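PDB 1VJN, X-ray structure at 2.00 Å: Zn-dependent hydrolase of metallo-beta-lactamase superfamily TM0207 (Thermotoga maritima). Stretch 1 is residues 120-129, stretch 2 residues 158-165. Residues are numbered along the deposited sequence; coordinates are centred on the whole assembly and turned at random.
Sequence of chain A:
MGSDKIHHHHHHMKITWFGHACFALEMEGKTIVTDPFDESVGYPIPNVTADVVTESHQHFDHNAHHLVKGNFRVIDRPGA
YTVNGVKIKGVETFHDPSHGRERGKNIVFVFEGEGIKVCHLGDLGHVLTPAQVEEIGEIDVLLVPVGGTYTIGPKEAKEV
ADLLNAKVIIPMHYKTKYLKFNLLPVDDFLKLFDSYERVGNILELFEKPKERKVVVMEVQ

Stretch 1, residues 120-129: HLGDLGHVLT
Stretch 2, residues 158-165: KEVADLLN

An irregular stretch, loop from Leu-121 to Thr-129, lies against the last turns of a helix that enters from earlier in the chain and runs through Leu-163. The contact is mainly apolar and small, burying 335 Å² over both sides, and no hydrogen bond crosses it. Register is set by Val-127 and Val-160, whose CA atoms are 6.0 Å apart, close enough for Val-160 CG2 to rest 3.9 Å from Val-127 CA itself.

Val-160 (chi1 169°, t; phi/psi -63/-46) is the central bump. The loop forms a hollow around it from four side chains: Leu-121 CD1 and Leu-128 CD1 each lie 3.8 Å from Val-160 CG1, while Leu-124 CD2 stands 4.3 Å and Val-127 CG1 4.2 Å from Val-160 CG2. The leucine rotamers shape this pocket: Leu-121 is m,t (-75°, 172°), Leu-124 t,p (180°, 67°) and Leu-128 m,t (-61°, 168°).

Stretch 2 meets the loop with Glu-159, Val-160 and Leu-163 of the helix and with Leu-164 just after it, all with CA-to-CB toward it; Ala-161 points away. Val-127 (t, 168°) is the loop's answering bump. Its CG1 packs 3.8 Å from Leu-163 CD1 (Leu-163 m,t), and its CG2 lies 4.0 Å from Glu-159 OE1, at the end of a side chain with chi1 and chi2 both t. Val-127 thus fits among three helix side chains. Further along, Leu-128 CD1 touches Leu-164 CD1 at 3.7 Å, and Leu-121 CD2 reaches Leu-164 CD1 at a looser 4.4 Å. Leu-164 is m,t (-65°, -179°).

Val-127 and Leu-128 are extended (phi/psi -61/137 and -50/143), and both direct CA-to-CB toward the helix; His-126 and Thr-129, flanking them, point away. The loop is braced internally. Gly-122 N donates to His-120 ND1 (3.1 Å), with Gly-122 at phi/psi 71/-137, a positive phi that favours glycine. A weak bond from Leu-124 N to Leu-121 O (3.5 Å) closes the turn between two pocket leucines. His-126 (p, 56°) donates from ND1 to Val-127 O at 2.7 Å, nearly linear at 175°. Thr-129 (p, 62°) caps a helix beginning just past the stretch.

On the helix, Asp-162 N to Lys-158 O (2.8 Å), Leu-163 N to Glu-159 O (2.8 Å) and Leu-164 N to Val-160 O (3.1 Å) keep the i to i+4 spacing that brings Val-160 and Leu-164 onto the same face. Leu-164 (-102/6) leaves helical geometry, and Asn-165 turns to 48/40. Lys-158 NZ bridges Asp-162 OD2 at 3.2 Å, clear of the loop.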

# COMPACT_ATOMS: atom_id res chain seq x y z
N HIS A 120 -0.88 0.42 -3.55
CA HIS A 120 -1.28 0.84 -2.23
C HIS A 120 -2.74 1.20 -2.29
O HIS A 120 -3.15 2.18 -2.93
CB HIS A 120 -0.47 2.06 -1.83
CG HIS A 120 -0.66 2.51 -0.42
ND1 HIS A 120 -1.81 3.10 0.03
CD2 HIS A 120 0.22 2.55 0.61
CE1 HIS A 120 -1.66 3.43 1.30
NE2 HIS A 120 -0.42 3.14 1.66
N LEU A 121 -3.55 0.46 -1.56
CA LEU A 121 -4.98 0.66 -1.68
C LEU A 121 -5.60 1.77 -0.82
O LEU A 121 -6.80 2.03 -0.94
CB LEU A 121 -5.68 -0.66 -1.44
CG LEU A 121 -5.62 -1.70 -2.60
CD1 LEU A 121 -6.20 -3.02 -2.11
CD2 LEU A 121 -6.33 -1.25 -3.90
N GLY A 122 -4.81 2.43 0.02
CA GLY A 122 -5.30 3.52 0.84
C GLY A 122 -6.21 2.95 1.93
O GLY A 122 -5.92 1.92 2.51
N ASP A 123 -7.34 3.62 2.17
CA ASP A 123 -8.35 3.23 3.14
C ASP A 123 -9.57 2.69 2.42
O ASP A 123 -10.69 2.98 2.75
CB ASP A 123 -8.69 4.47 3.93
CG ASP A 123 -7.50 4.97 4.75
OD1 ASP A 123 -6.86 4.14 5.41
OD2 ASP A 123 -7.11 6.14 4.76
N LEU A 124 -9.33 1.82 1.45
CA LEU A 124 -10.36 1.30 0.57
C LEU A 124 -11.47 0.75 1.40
O LEU A 124 -11.22 -0.07 2.29
CB LEU A 124 -9.81 0.20 -0.31
CG LEU A 124 -10.81 -0.44 -1.29
CD1 LEU A 124 -11.25 0.54 -2.35
CD2 LEU A 124 -10.15 -1.61 -1.93
N GLY A 125 -12.69 1.21 1.07
CA GLY A 125 -13.87 0.99 1.88
C GLY A 125 -14.83 -0.01 1.30
O GLY A 125 -15.83 -0.35 1.96
N HIS A 126 -14.60 -0.43 0.06
CA HIS A 126 -15.57 -1.33 -0.61
C HIS A 126 -14.72 -2.18 -1.55
O HIS A 126 -13.60 -1.83 -1.89
CB HIS A 126 -16.64 -0.55 -1.43
CG HIS A 126 -16.03 0.36 -2.46
ND1 HIS A 126 -15.48 -0.10 -3.63
CD2 HIS A 126 -15.78 1.70 -2.43
CE1 HIS A 126 -14.97 0.91 -4.31
NE2 HIS A 126 -15.14 2.01 -3.61
N VAL A 127 -15.23 -3.32 -1.93
CA VAL A 127 -14.53 -4.16 -2.91
C VAL A 127 -14.41 -3.34 -4.19
O VAL A 127 -15.37 -2.68 -4.56
CB VAL A 127 -15.32 -5.46 -3.15
CG1 VAL A 127 -14.80 -6.23 -4.37
CG2 VAL A 127 -15.30 -6.33 -1.87
N LEU A 128 -13.28 -3.34 -4.87
CA LEU A 128 -13.17 -2.63 -6.17
C LEU A 128 -14.30 -2.95 -7.20
O LEU A 128 -14.73 -4.08 -7.31
CB LEU A 128 -11.85 -2.97 -6.87
CG LEU A 128 -10.60 -2.57 -6.07
CD1 LEU A 128 -9.33 -3.16 -6.63
CD2 LEU A 128 -10.47 -1.09 -5.99
N THR A 129 -14.72 -1.95 -7.96
CA THR A 129 -15.71 -2.16 -9.03
C THR A 129 -14.97 -2.76 -10.22
O THR A 129 -13.72 -2.65 -10.32
CB THR A 129 -16.34 -0.82 -9.48
OG1 THR A 129 -15.31 0.02 -9.99
CG2 THR A 129 -16.92 0.00 -8.31
N LYS A 158 -9.29 -10.24 0.74
CA LYS A 158 -8.88 -11.39 -0.07
C LYS A 158 -9.56 -11.37 -1.46
O LYS A 158 -8.97 -11.74 -2.46
CB LYS A 158 -9.19 -12.73 0.61
CG LYS A 158 -8.56 -13.93 -0.08
CD LYS A 158 -8.86 -15.24 0.67
CE LYS A 158 -8.23 -16.45 -0.00
NZ LYS A 158 -8.46 -16.38 -1.46
N GLU A 159 -10.83 -10.97 -1.49
CA GLU A 159 -11.58 -10.86 -2.76
C GLU A 159 -10.91 -9.86 -3.74
O GLU A 159 -10.68 -10.15 -4.93
CB GLU A 159 -13.00 -10.44 -2.42
CG GLU A 159 -14.02 -10.64 -3.50
CD GLU A 159 -15.43 -10.25 -3.06
OE1 GLU A 159 -15.73 -10.27 -1.82
OE2 GLU A 159 -16.24 -9.91 -3.96
N VAL A 160 -10.54 -8.71 -3.19
CA VAL A 160 -9.78 -7.70 -3.91
C VAL A 160 -8.41 -8.23 -4.33
O VAL A 160 -7.98 -8.05 -5.47
CB VAL A 160 -9.61 -6.40 -3.06
CG1 VAL A 160 -8.62 -5.44 -3.68
CG2 VAL A 160 -10.93 -5.68 -2.91
N ALA A 161 -7.70 -8.88 -3.41
CA ALA A 161 -6.42 -9.49 -3.80
C ALA A 161 -6.59 -10.44 -4.96
O ALA A 161 -5.79 -10.43 -5.88
CB ALA A 161 -5.81 -10.20 -2.66
N ASP A 162 -7.64 -11.26 -4.93
CA ASP A 162 -7.94 -12.14 -6.05
C ASP A 162 -8.32 -11.40 -7.33
O ASP A 162 -7.92 -11.82 -8.42
CB ASP A 162 -9.08 -13.11 -5.69
CG ASP A 162 -8.69 -14.10 -4.57
OD1 ASP A 162 -7.49 -14.16 -4.17
OD2 ASP A 162 -9.54 -14.85 -4.02
N LEU A 163 -9.10 -10.32 -7.22
CA LEU A 163 -9.44 -9.57 -8.40
C LEU A 163 -8.21 -9.00 -9.12
O LEU A 163 -8.25 -8.77 -10.31
CB LEU A 163 -10.38 -8.40 -8.07
CG LEU A 163 -11.84 -8.82 -7.80
CD1 LEU A 163 -12.65 -7.72 -7.16
CD2 LEU A 163 -12.53 -9.34 -9.08
N LEU A 164 -7.17 -8.71 -8.36
CA LEU A 164 -5.99 -8.02 -8.87
C LEU A 164 -4.86 -9.04 -9.11
O LEU A 164 -3.76 -8.65 -9.48
CB LEU A 164 -5.55 -6.93 -7.87
CG LEU A 164 -6.51 -5.74 -7.63
CD1 LEU A 164 -5.95 -4.72 -6.62
CD2 LEU A 164 -6.85 -5.06 -8.93
N ASN A 165 -5.16 -10.33 -8.94
CA ASN A 165 -4.19 -11.44 -9.06
C ASN A 165 -2.90 -11.16 -8.28
O ASN A 165 -1.81 -11.48 -8.73
CB ASN A 165 -3.95 -11.73 -10.55
CG ASN A 165 -3.39 -13.14 -10.79
OD1 ASN A 165 -3.78 -14.12 -10.14
ND2 ASN A 165 -2.46 -13.25 -11.74